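Local coordinates for protein S12 family peptidase (Streptomyces sp. 82F2, PDB 3WWX) that probably hydrolyses amide bonds next to D-amino acid residues, as a D-stereospecific amidohydrolase of the S12 peptidase and beta-lactamase family, at residues E79-G84 and G167-K172; N89-R94 and V142-E147; I108-E113 and N157-N162; N266-T271 and L285-D290. One frame throughout, in Å; residues are numbered along the deposited sequence.

Interaction 1 (E79-G84 and G167-K172)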
loop_
_atom_site.group_PDB
_atom_site.type_symbol
_atom_site.label_atom_id
_atom_site.label_comp_id
_atom_site.label_asym_id
_atom_site.label_seq_id
_atom_site.Cartn_x
_atom_site.Cartn_y
_atom_site.Cartn_z
ATOM N N GLU A 79 8.011 -5.280 21.565
ATOM C CA GLU A 79 9.262 -5.582 22.277
ATOM C C GLU A 79 9.578 -7.082 22.335
ATOM O O GLU A 79 10.746 -7.481 22.308
ATOM C CB GLU A 79 9.196 -5.000 23.691
ATOM C CG GLU A 79 10.498 -5.139 24.494
ATOM C CD GLU A 79 11.568 -4.147 24.086
ATOM O OE1 GLU A 79 12.752 -4.425 24.364
ATOM O OE2 GLU A 79 11.226 -3.080 23.520
ATOM N N LYS A 80 8.534 -7.907 22.412
ATOM C CA LYS A 80 8.720 -9.359 22.439
ATOM C C LYS A 80 9.481 -9.851 21.222
ATOM O O LYS A 80 10.359 -10.706 21.310
ATOM C CB LYS A 80 7.368 -10.060 22.529
ATOM C CG LYS A 80 7.431 -11.569 22.600
ATOM C CD LYS A 80 6.059 -12.139 22.918
ATOM C CE LYS A 80 6.103 -13.642 23.162
ATOM N NZ LYS A 80 6.434 -14.376 21.934
ATOM N N TRP A 81 9.141 -9.278 20.064
ATOM C CA TRP A 81 9.687 -9.719 18.798
ATOM C C TRP A 81 10.890 -8.910 18.343
ATOM O O TRP A 81 11.753 -9.447 17.658
ATOM C CB TRP A 81 8.576 -9.689 17.741
ATOM C CG TRP A 81 7.564 -10.709 18.065
ATOM C CD1 TRP A 81 6.377 -10.527 18.702
ATOM C CD2 TRP A 81 7.700 -12.102 17.843
ATOM N NE1 TRP A 81 5.746 -11.743 18.881
ATOM C CE2 TRP A 81 6.538 -12.724 18.348
ATOM C CE3 TRP A 81 8.684 -12.889 17.247
ATOM C CZ2 TRP A 81 6.347 -14.101 18.287
ATOM C CZ3 TRP A 81 8.488 -14.270 17.185
ATOM C CH2 TRP A 81 7.327 -14.852 17.697
ATOM N N LEU A 82 10.926 -7.628 18.715
ATOM C CA LEU A 82 11.999 -6.717 18.328
ATOM C C LEU A 82 12.581 -6.017 19.559
ATOM O O LEU A 82 12.446 -4.809 19.734
ATOM C CB LEU A 82 11.469 -5.656 17.342
ATOM C CG LEU A 82 10.784 -6.167 16.075
ATOM C CD1 LEU A 82 10.282 -4.992 15.275
ATOM C CD2 LEU A 82 11.717 -7.022 15.232
ATOM N N PRO A 83 13.251 -6.781 20.426
ATOM C CA PRO A 83 13.728 -6.191 21.683
ATOM C C PRO A 83 14.671 -5.008 21.481
ATOM O O PRO A 83 15.601 -5.103 20.688
ATOM C CB PRO A 83 14.445 -7.357 22.383
ATOM C CG PRO A 83 14.577 -8.430 21.375
ATOM C CD PRO A 83 13.542 -8.217 20.314
ATOM N N GLY A 84 14.385 -3.917 22.190
ATOM C CA GLY A 84 15.192 -2.713 22.146
ATOM C C GLY A 84 15.053 -1.842 20.909
ATOM O O GLY A 84 15.664 -0.790 20.841
ATOM N N GLY A 167 7.381 -5.797 8.883
ATOM C CA GLY A 167 8.274 -6.621 8.102
ATOM C C GLY A 167 9.370 -7.236 8.957
ATOM O O GLY A 167 9.742 -8.393 8.773
ATOM N N MET A 168 9.913 -6.452 9.873
ATOM C CA MET A 168 10.953 -6.959 10.763
ATOM C C MET A 168 10.399 -8.077 11.658
ATOM O O MET A 168 11.117 -9.052 11.948
ATOM C CB MET A 168 11.538 -5.816 11.594
ATOM C CG MET A 168 12.341 -4.863 10.751
ATOM S SD MET A 168 12.741 -3.307 11.583
ATOM C CE MET A 168 13.846 -3.886 12.829
ATOM N N VAL A 169 9.143 -7.963 12.067
ATOM C CA VAL A 169 8.513 -9.007 12.895
ATOM C C VAL A 169 8.398 -10.281 12.069
ATOM O O VAL A 169 8.677 -11.379 12.559
ATOM C CB VAL A 169 7.145 -8.571 13.424
ATOM C CG1 VAL A 169 6.424 -9.727 14.117
ATOM C CG2 VAL A 169 7.283 -7.386 14.357
ATOM N N ILE A 170 7.994 -10.151 10.807
ATOM C CA ILE A 170 7.873 -11.310 9.917
ATOM C C ILE A 170 9.221 -12.011 9.825
ATOM O O ILE A 170 9.292 -13.243 9.916
ATOM C CB ILE A 170 7.382 -10.926 8.507
ATOM C CG1 ILE A 170 5.927 -10.463 8.545
ATOM C CG2 ILE A 170 7.518 -12.114 7.544
ATOM C CD1 ILE A 170 5.458 -9.780 7.220
ATOM N N GLU A 171 10.284 -11.241 9.658
ATOM C CA GLU A 171 11.611 -11.815 9.550
ATOM C C GLU A 171 11.980 -12.564 10.844
ATOM O O GLU A 171 12.596 -13.629 10.774
ATOM C CB GLU A 171 12.669 -10.763 9.192
ATOM C CG GLU A 171 14.039 -11.409 8.997
ATOM C CD GLU A 171 15.094 -10.526 8.368
ATOM O OE1 GLU A 171 16.284 -10.789 8.643
ATOM O OE2 GLU A 171 14.769 -9.616 7.586
ATOM N N LYS A 172 11.613 -12.026 12.004
ATOM C CA LYS A 172 11.953 -12.672 13.284
ATOM C C LYS A 172 11.175 -13.975 13.431
ATOM O O LYS A 172 11.732 -14.998 13.836
ATOM C CB LYS A 172 11.649 -11.748 14.453
ATOM C CG LYS A 172 12.100 -12.262 15.823
ATOM C CD LYS A 172 13.616 -12.482 15.914
ATOM C CE LYS A 172 14.451 -11.243 15.565
ATOM N NZ LYS A 172 14.478 -10.203 16.641
#
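Lys172 NZ donates to the backbone Trp81 O at 3.0 Å. The ammonium lies in the plane of that carbonyl, with a C=O...N angle of 160°. CG of Lys172 stands anti to the backbone N (chi1 -174°), and the chain then bends at each of the three later torsions, curling NZ back to the carbonyl. On the way CG touches the rim of the indole, 3.8 Å from Trp81 CE3 and near the ring plane. Lys80 CG lies over one face of that ring, toward the rim, and Trp81 NE1 bonds to Asp76. The contact sets the short helix 78-81 and the turn after it against the second half of helix 160-174, within the helical part of this beta-lactamase-like fold. Leu82 is the buried apolar partner. Its CD2 meets Met168 CB at 3.8 Å, and its CD1 meets Val169 CG2 at 3.9 Å. Leu82 crosses both side chains at about a right angle. Val169 CG1 also comes within 4.2 Å of Trp81 CB. The turn is closed by Gly84 N, which donates to Glu79 OE1 at 2.8 Å from above the carboxylate plane. The same oxygen forms a salt bridge with Arg87.

Interaction 2 (N89-R94 and V142-E147)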
loop_
_atom_site.group_PDB
_atom_site.type_symbol
_atom_site.label_atom_id
_atom_site.label_comp_id
_atom_site.label_asym_id
_atom_site.label_seq_id
_atom_site.Cartn_x
_atom_site.Cartn_y
_atom_site.Cartn_z
ATOM N N ASN A 89 13.055 8.463 22.338
ATOM C CA ASN A 89 12.379 9.720 22.612
ATOM C C ASN A 89 10.891 9.563 22.935
ATOM O O ASN A 89 10.068 10.313 22.412
ATOM C CB ASN A 89 12.578 10.677 21.422
ATOM C CG ASN A 89 12.566 12.153 21.823
ATOM O OD1 ASN A 89 12.224 12.497 22.948
ATOM N ND2 ASN A 89 12.926 13.034 20.888
ATOM N N GLY A 90 10.562 8.566 23.757
ATOM C CA GLY A 90 9.197 8.318 24.178
ATOM C C GLY A 90 8.541 7.123 23.511
ATOM O O GLY A 90 7.542 6.594 24.009
ATOM N N HIS A 91 9.065 6.697 22.370
ATOM C CA HIS A 91 8.570 5.470 21.756
ATOM C C HIS A 91 8.862 4.297 22.672
ATOM O O HIS A 91 9.950 4.191 23.219
ATOM C CB HIS A 91 9.266 5.223 20.416
ATOM C CG HIS A 91 8.801 6.121 19.309
ATOM N ND1 HIS A 91 9.456 7.288 18.940
ATOM C CD2 HIS A 91 7.739 6.022 18.476
ATOM C CE1 HIS A 91 8.828 7.841 17.924
ATOM N NE2 HIS A 91 7.777 7.090 17.625
ATOM N N ASP A 92 7.913 3.376 22.803
ATOM C CA ASP A 92 8.105 2.250 23.700
ATOM C C ASP A 92 7.404 0.996 23.205
ATOM O O ASP A 92 6.183 0.824 23.378
ATOM C CB ASP A 92 7.566 2.612 25.083
ATOM C CG ASP A 92 7.969 1.618 26.140
ATOM O OD1 ASP A 92 8.514 0.551 25.774
ATOM O OD2 ASP A 92 7.737 1.916 27.336
ATOM N N GLY A 93 8.187 0.123 22.592
ATOM C CA GLY A 93 7.665 -1.128 22.083
ATOM C C GLY A 93 7.119 -2.059 23.148
ATOM O O GLY A 93 6.463 -3.043 22.802
ATOM N N ARG A 94 7.383 -1.770 24.422
ATOM C CA ARG A 94 6.790 -2.566 25.495
ATOM C C ARG A 94 5.294 -2.280 25.624
ATOM O O ARG A 94 4.555 -3.083 26.203
ATOM C CB ARG A 94 7.491 -2.275 26.842
ATOM C CG ARG A 94 8.944 -2.698 26.912
ATOM C CD ARG A 94 9.744 -1.909 27.991
ATOM N NE ARG A 94 10.065 -0.538 27.577
ATOM C CZ ARG A 94 11.125 0.160 28.003
ATOM N NH1 ARG A 94 11.989 -0.378 28.858
ATOM N NH2 ARG A 94 11.330 1.405 27.570
ATOM N N VAL A 142 15.671 6.408 11.849
ATOM C CA VAL A 142 15.266 7.751 11.486
ATOM C C VAL A 142 14.079 8.199 12.356
ATOM O O VAL A 142 14.049 9.319 12.882
ATOM C CB VAL A 142 14.911 7.831 9.981
ATOM C CG1 VAL A 142 14.188 9.118 9.637
ATOM C CG2 VAL A 142 16.158 7.704 9.135
ATOM N N ALA A 143 13.096 7.330 12.509
ATOM C CA ALA A 143 11.923 7.634 13.319
ATOM C C ALA A 143 12.215 7.764 14.798
ATOM O O ALA A 143 11.576 8.560 15.482
ATOM C CB ALA A 143 10.839 6.569 13.082
ATOM N N MET A 144 13.182 6.997 15.294
ATOM C CA MET A 144 13.435 6.902 16.732
ATOM C C MET A 144 14.187 8.103 17.309
ATOM O O MET A 144 14.379 8.175 18.520
ATOM C CB MET A 144 14.152 5.593 17.044
ATOM C CG MET A 144 13.278 4.351 16.780
ATOM S SD MET A 144 11.786 4.235 17.768
ATOM C CE MET A 144 10.536 4.808 16.605
ATOM N N ALA A 145 14.562 9.057 16.472
ATOM C CA ALA A 145 15.067 10.338 16.966
ATOM C C ALA A 145 13.947 11.171 17.567
ATOM O O ALA A 145 14.194 12.090 18.351
ATOM C CB ALA A 145 15.716 11.100 15.834
ATOM N N HIS A 146 12.709 10.829 17.224
ATOM C CA HIS A 146 11.586 11.723 17.429
ATOM C C HIS A 146 10.594 11.197 18.440
ATOM O O HIS A 146 10.558 10.006 18.728
ATOM C CB HIS A 146 10.839 11.899 16.109
ATOM C CG HIS A 146 11.693 12.413 15.001
ATOM N ND1 HIS A 146 12.187 13.703 14.995
ATOM C CD2 HIS A 146 12.181 11.818 13.889
ATOM C CE1 HIS A 146 12.915 13.887 13.907
ATOM N NE2 HIS A 146 12.917 12.759 13.211
ATOM N N GLU A 147 9.763 12.099 18.960
ATOM C CA GLU A 147 8.687 11.725 19.856
ATOM C C GLU A 147 7.564 11.060 19.075
ATOM O O GLU A 147 7.323 11.399 17.937
ATOM C CB GLU A 147 8.144 12.982 20.548
ATOM C CG GLU A 147 7.231 12.722 21.719
ATOM C CD GLU A 147 6.885 13.993 22.501
ATOM O OE1 GLU A 147 6.727 15.078 21.883
ATOM O OE2 GLU A 147 6.770 13.891 23.739
#
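The C-terminal end of helix 136-144 and the residues after it meet the loop between helices 78-81 and 98-102 in two places, Met144 against His91 and Asn89 against Ala145 to Glu147. The methionine chain bends at chi2 (-62°) and again at chi3, and its methyl lands over the middle of the imidazole. Met144 CE is 3.4 Å from the centroid of the His91 ring and nearly on the ring normal, a CH-pi contact. SD sits obliquely, nearer CB and CG of His91. The ring is held in rotation by bonds at both nitrogens: ND1 bonds to Gly88 O, and NE2 to the backbone N of Tyr109. The buried histidine thus links its own loop to the 108-113 loop, with Met144 over one ring face. On the more exposed side, Asn89 CG stands anti to the backbone N (chi1 -151°). Asn89 ND2 donates to Ala145 O at 3.0 Å and 166°, with the oxygen close to the amide plane. Asn89 CB rests 3.4 Å from His146 O. Glu147 CA makes a CA-H...O contact of 3.2 Å with Asn89 O. Further along the loop, Asp92 OD1 forms an Asx turn with Arg94 N and a salt bridge with Arg94 NE.

Interaction 3 (I108-E113 and N157-N162)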
loop_
_atom_site.group_PDB
_atom_site.type_symbol
_atom_site.label_atom_id
_atom_site.label_comp_id
_atom_site.label_asym_id
_atom_site.label_seq_id
_atom_site.Cartn_x
_atom_site.Cartn_y
_atom_site.Cartn_z
ATOM N N ILE A 108 3.527 5.593 16.356
ATOM C CA ILE A 108 4.950 5.658 16.018
ATOM C C ILE A 108 5.206 6.659 14.878
ATOM O O ILE A 108 4.566 6.648 13.838
ATOM C CB ILE A 108 5.488 4.261 15.631
ATOM C CG1 ILE A 108 5.355 3.266 16.796
ATOM C CG2 ILE A 108 6.911 4.361 15.117
ATOM C CD1 ILE A 108 5.729 1.860 16.446
ATOM N N TYR A 109 6.159 7.551 15.093
ATOM C CA TYR A 109 6.571 8.546 14.123
ATOM C C TYR A 109 6.863 7.887 12.784
ATOM O O TYR A 109 7.593 6.901 12.726
ATOM C CB TYR A 109 7.828 9.249 14.648
ATOM C CG TYR A 109 8.300 10.409 13.828
ATOM C CD1 TYR A 109 8.980 10.226 12.635
ATOM C CD2 TYR A 109 8.088 11.722 14.266
ATOM C CE1 TYR A 109 9.401 11.309 11.876
ATOM C CE2 TYR A 109 8.518 12.806 13.511
ATOM C CZ TYR A 109 9.160 12.581 12.309
ATOM O OH TYR A 109 9.619 13.642 11.549
ATOM N N SER A 110 6.302 8.479 11.744
ATOM C CA SER A 110 6.482 8.006 10.369
ATOM C C SER A 110 7.795 8.533 9.771
ATOM O O SER A 110 7.969 9.741 9.594
ATOM C CB SER A 110 5.306 8.457 9.520
ATOM O OG SER A 110 5.378 7.827 8.257
ATOM N N TYR A 111 8.723 7.626 9.461
ATOM C CA TYR A 111 10.078 8.036 9.074
ATOM C C TYR A 111 10.061 8.878 7.806
ATOM O O TYR A 111 10.984 9.655 7.567
ATOM C CB TYR A 111 11.016 6.832 8.884
ATOM C CG TYR A 111 10.622 5.946 7.713
ATOM C CD1 TYR A 111 9.748 4.887 7.898
ATOM C CD2 TYR A 111 11.112 6.166 6.435
ATOM C CE1 TYR A 111 9.366 4.067 6.843
ATOM C CE2 TYR A 111 10.720 5.341 5.366
ATOM C CZ TYR A 111 9.862 4.308 5.598
ATOM O OH TYR A 111 9.462 3.471 4.570
ATOM N N THR A 112 9.040 8.714 6.975
ATOM C CA THR A 112 8.989 9.446 5.716
ATOM C C THR A 112 8.719 10.930 5.926
ATOM O O THR A 112 8.876 11.716 4.998
ATOM C CB THR A 112 7.899 8.862 4.784
ATOM O OG1 THR A 112 6.659 8.760 5.485
ATOM C CG2 THR A 112 8.302 7.476 4.305
ATOM N N GLU A 113 8.332 11.303 7.143
ATOM C CA GLU A 113 8.122 12.704 7.507
ATOM C C GLU A 113 9.348 13.362 8.127
ATOM O O GLU A 113 9.355 14.574 8.344
ATOM C CB GLU A 113 6.945 12.809 8.461
ATOM C CG GLU A 113 5.638 12.276 7.894
ATOM C CD GLU A 113 5.253 12.943 6.588
ATOM O OE1 GLU A 113 5.275 14.187 6.521
ATOM O OE2 GLU A 113 4.941 12.211 5.625
ATOM N N ASN A 157 -2.915 7.512 13.177
ATOM C CA ASN A 157 -2.145 8.282 12.216
ATOM C C ASN A 157 -1.374 7.327 11.337
ATOM O O ASN A 157 -0.705 6.435 11.827
ATOM C CB ASN A 157 -1.178 9.229 12.929
ATOM C CG ASN A 157 -0.353 10.029 11.960
ATOM O OD1 ASN A 157 -0.862 10.936 11.320
ATOM N ND2 ASN A 157 0.911 9.647 11.792
ATOM N N TYR A 158 -1.495 7.513 10.031
ATOM C CA TYR A 158 -0.824 6.652 9.078
ATOM C C TYR A 158 0.673 6.826 9.191
ATOM O O TYR A 158 1.180 7.943 9.032
ATOM C CB TYR A 158 -1.284 7.026 7.683
ATOM C CG TYR A 158 -0.929 6.035 6.620
ATOM C CD1 TYR A 158 0.307 6.066 6.012
ATOM C CD2 TYR A 158 -1.845 5.089 6.204
ATOM C CE1 TYR A 158 0.626 5.163 4.999
ATOM C CE2 TYR A 158 -1.539 4.193 5.194
ATOM C CZ TYR A 158 -0.315 4.245 4.596
ATOM O OH TYR A 158 0.014 3.383 3.587
ATOM N N SER A 159 1.384 5.727 9.437
ATOM C CA SER A 159 2.833 5.782 9.611
ATOM C C SER A 159 3.529 4.636 8.898
ATOM O O SER A 159 3.221 3.460 9.123
ATOM C CB SER A 159 3.195 5.729 11.099
ATOM O OG SER A 159 4.597 5.605 11.237
ATOM N N ASN A 160 4.454 4.991 8.020
ATOM C CA ASN A 160 5.153 3.980 7.246
ATOM C C ASN A 160 6.067 3.152 8.135
ATOM O O ASN A 160 6.342 1.990 7.830
ATOM C CB ASN A 160 5.896 4.665 6.105
ATOM C CG ASN A 160 4.944 5.187 5.063
ATOM O OD1 ASN A 160 4.115 4.432 4.562
ATOM N ND2 ASN A 160 4.969 6.478 4.812
ATOM N N THR A 161 6.531 3.725 9.248
ATOM C CA THR A 161 7.390 2.982 10.169
ATOM C C THR A 161 6.664 1.760 10.695
ATOM O O THR A 161 7.279 0.719 10.944
ATOM C CB THR A 161 7.806 3.847 11.361
ATOM O OG1 THR A 161 8.180 5.140 10.876
ATOM C CG2 THR A 161 8.997 3.218 12.083
ATOM N N ASN A 162 5.354 1.856 10.836
ATOM C CA ASN A 162 4.589 0.729 11.351
ATOM C C ASN A 162 4.777 -0.508 10.514
ATOM O O ASN A 162 4.885 -1.602 11.074
ATOM C CB ASN A 162 3.114 1.062 11.416
ATOM C CG ASN A 162 2.780 1.949 12.590
ATOM O OD1 ASN A 162 3.411 1.842 13.644
ATOM N ND2 ASN A 162 1.793 2.806 12.432
HETATM O O HOH W 1 2.013 7.733 13.983
HETATM O O HOH W 2 3.499 9.333 6.956
#
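Thr161 reaches into the curve of the 108-113 loop from the first turn of helix 160-174. Its CB lies 3.4 Å from Tyr109 O. CG2 packs against Ile108 CG2 at 3.9 Å, the two side chains crossing at about a right angle. OG1 lies beside the backbone N (chi1 -44°), anti to the carbonyl carbon, and is gripped twice. It donates to Tyr109 O at 2.6 Å, in the carbonyl plane and on a lone pair, and it accepts from Tyr111 N at 2.9 Å. One hydroxyl thus joins two backbone groups of the loop. Ser159, the N-cap of the helix, donates through OG to Ile108 O at 2.8 Å from above the carbonyl plane. The same OG takes a weak capping bond from Thr161 N. Tyr158-Ser159-Asn160 fits the YxN motif of serine beta-lactamases and penicillin-binding proteins. Consistent with this, Tyr158 OH and Asn160 OD1 both bond to Lys56 NZ. The other end of the Asn160 amide is held by the loop: ND2 donates to Thr112 OG1 at 2.9 Å, with that oxygen in the amide plane. Asn160 N donates to Ser110 OG at 3.0 Å and 160°, and Ser110 OG is also bonded to Thr112 OG1. The loop thus probably helps to position Asn160. Tyr111 CE1 touches Asn160 CB, and Tyr111 OH bonds to Ile233 O. A water bonded to Ser110 OG has weaker links to Tyr158 O and Glu113 OE2. The side chain of Thr112 is about 8 Å from the bound octane 1,8-diamine.

Interaction 4 (N266-T271 and L285-D290)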
loop_
_atom_site.group_PDB
_atom_site.type_symbol
_atom_site.label_atom_id
_atom_site.label_comp_id
_atom_site.label_asym_id
_atom_site.label_seq_id
_atom_site.Cartn_x
_atom_site.Cartn_y
_atom_site.Cartn_z
ATOM N N ASN A 266 -11.620 -11.751 9.873
ATOM C CA ASN A 266 -12.416 -10.912 10.761
ATOM C C ASN A 266 -11.560 -9.854 11.478
ATOM O O ASN A 266 -11.973 -8.702 11.617
ATOM C CB ASN A 266 -13.092 -11.762 11.832
ATOM C CG ASN A 266 -13.959 -10.938 12.747
ATOM O OD1 ASN A 266 -14.912 -10.286 12.305
ATOM N ND2 ASN A 266 -13.627 -10.943 14.036
ATOM N N GLU A 267 -10.385 -10.251 11.948
ATOM C CA GLU A 267 -9.450 -9.305 12.563
ATOM C C GLU A 267 -9.014 -8.262 11.545
ATOM O O GLU A 267 -8.943 -7.085 11.864
ATOM C CB GLU A 267 -8.246 -10.032 13.151
ATOM C CG GLU A 267 -8.611 -10.810 14.433
ATOM C CD GLU A 267 -7.424 -11.430 15.161
ATOM O OE1 GLU A 267 -6.284 -10.949 15.012
ATOM O OE2 GLU A 267 -7.638 -12.420 15.908
ATOM N N MET A 268 -8.739 -8.702 10.324
ATOM C CA MET A 268 -8.269 -7.794 9.291
ATOM C C MET A 268 -9.296 -6.724 8.976
ATOM O O MET A 268 -8.939 -5.578 8.691
ATOM C CB MET A 268 -7.941 -8.561 8.020
ATOM C CG MET A 268 -7.145 -7.732 7.028
ATOM S SD MET A 268 -6.713 -8.699 5.572
ATOM C CE MET A 268 -5.065 -8.067 5.269
ATOM N N THR A 269 -10.574 -7.108 9.012
ATOM C CA THR A 269 -11.672 -6.211 8.680
ATOM C C THR A 269 -12.300 -5.549 9.917
ATOM O O THR A 269 -13.355 -4.923 9.803
ATOM C CB THR A 269 -12.782 -6.935 7.895
ATOM O OG1 THR A 269 -13.265 -8.049 8.663
ATOM C CG2 THR A 269 -12.264 -7.413 6.564
ATOM N N THR A 270 -11.637 -5.649 11.068
ATOM C CA THR A 270 -12.020 -4.877 12.240
ATOM C C THR A 270 -11.335 -3.520 12.145
ATOM O O THR A 270 -10.115 -3.414 12.284
ATOM C CB THR A 270 -11.630 -5.601 13.522
ATOM O OG1 THR A 270 -12.357 -6.834 13.586
ATOM C CG2 THR A 270 -11.967 -4.745 14.747
ATOM N N THR A 271 -12.128 -2.499 11.872
ATOM C CA THR A 271 -11.592 -1.199 11.499
ATOM C C THR A 271 -11.647 -0.155 12.604
ATOM O O THR A 271 -12.489 -0.219 13.518
ATOM C CB THR A 271 -12.309 -0.617 10.267
ATOM O OG1 THR A 271 -13.710 -0.506 10.527
ATOM C CG2 THR A 271 -12.108 -1.502 9.035
ATOM N N LEU A 285 -6.461 -3.990 9.330
ATOM C CA LEU A 285 -5.071 -4.435 9.384
ATOM C C LEU A 285 -4.488 -4.369 7.983
ATOM O O LEU A 285 -4.623 -5.292 7.196
ATOM C CB LEU A 285 -4.943 -5.835 9.993
ATOM C CG LEU A 285 -5.586 -5.962 11.387
ATOM C CD1 LEU A 285 -5.433 -7.388 11.911
ATOM C CD2 LEU A 285 -5.055 -4.953 12.405
ATOM N N GLY A 286 -3.854 -3.247 7.661
ATOM C CA GLY A 286 -3.302 -3.053 6.315
ATOM C C GLY A 286 -4.368 -3.075 5.217
ATOM O O GLY A 286 -4.101 -3.515 4.082
ATOM N N LEU A 287 -5.577 -2.635 5.558
ATOM C CA LEU A 287 -6.731 -2.715 4.662
ATOM C C LEU A 287 -7.714 -1.646 5.054
ATOM O O LEU A 287 -7.914 -1.432 6.242
ATOM C CB LEU A 287 -7.369 -4.099 4.790
ATOM C CG LEU A 287 -8.502 -4.413 3.816
ATOM C CD1 LEU A 287 -7.999 -4.587 2.375
ATOM C CD2 LEU A 287 -9.224 -5.659 4.271
ATOM N N MET A 288 -8.318 -0.970 4.086
ATOM C CA MET A 288 -9.245 0.128 4.354
ATOM C C MET A 288 -10.624 -0.202 3.834
ATOM O O MET A 288 -10.738 -0.931 2.865
ATOM C CB MET A 288 -8.774 1.374 3.616
ATOM C CG MET A 288 -7.723 2.126 4.336
ATOM S SD MET A 288 -7.446 3.740 3.593
ATOM C CE MET A 288 -6.970 3.257 1.934
ATOM N N LYS A 289 -11.653 0.343 4.486
ATOM C CA LYS A 289 -13.019 0.269 3.973
ATOM C C LYS A 289 -13.546 1.674 3.724
ATOM O O LYS A 289 -13.124 2.636 4.365
ATOM C CB LYS A 289 -13.946 -0.470 4.942
ATOM C CG LYS A 289 -14.418 0.341 6.115
ATOM C CD LYS A 289 -15.467 -0.390 6.953
ATOM C CE LYS A 289 -15.881 0.482 8.112
ATOM N NZ LYS A 289 -16.888 -0.166 8.995
ATOM N N ASP A 290 -14.469 1.797 2.778
ATOM C CA ASP A 290 -15.109 3.076 2.498
ATOM C C ASP A 290 -16.491 2.743 1.999
ATOM O O ASP A 290 -16.679 1.737 1.341
ATOM C CB ASP A 290 -14.310 3.843 1.441
ATOM C CG ASP A 290 -14.755 5.299 1.286
ATOM O OD1 ASP A 290 -15.586 5.782 2.080
ATOM O OD2 ASP A 290 -14.225 5.946 0.359
HETATM O O HOH W 3 -15.616 -2.461 10.293
#
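Met268 and Leu285 form the tight half of this contact. Leu285 N donates to Met268 O at 3.0 Å and 166°, which fixes the end of helix 262-268 to the chain ahead of strand 288-291. The side chains fill in around this bond. Leu285 CD1 reaches back to Glu267 O at 3.5 Å. Met268 CG, anti to its backbone N (chi1 -166°), meets Leu287 CD2 at 4.0 Å, and these two side chains cross at about a right angle. Met268 CE touches Leu285 O at 3.4 Å. Helix 55-68 covers this buried side through Thr57, Thr61 and Leu64. The carboxylate of Glu267 turns to other partners, Arg99 and Gln67. The other half is looser and more polar. Thr271 crosses the extended chain of Lys289 at about a right angle, and Thr271 OG1 lies 3.4 Å from Lys289 CE. A water bridges the polar tips: it accepts from Lys289 NZ at 2.9 Å, is 2.7 Å from Thr271 OG1, and gives a weak bond to Thr269 O. Trp299 of strand 297-305 touches Thr269, Thr271, Leu287 and Lys289. The contact lies where the helical region meets the edge of the large antiparallel sheet of the beta-lactamase-like fold, with Thr271 leading into its outermost strand, 272-273.

How the interactions relate
Interactions 1, 2 and 3 belong to the helical part of the chain, and interaction 4 joins a helix to the large antiparallel sheet. Interactions 1 and 3 share helix 160-174, with centres about 17 Å apart, but do not touch. Along the chain, interactions 2 and 3 both nest inside the loop closed by interaction 1 and cross each other. Their centres are about 11 Å apart. Interaction 2 touches interaction 1, through Glu79 with Gly93 and Arg94, and also interaction 3, so the three form a connected series. It runs from the outer loops to interaction 3, which lies close to the ligand pocket. Interaction 4 follows later in sequence, and its nearest atoms are about 6 Å from interaction 3.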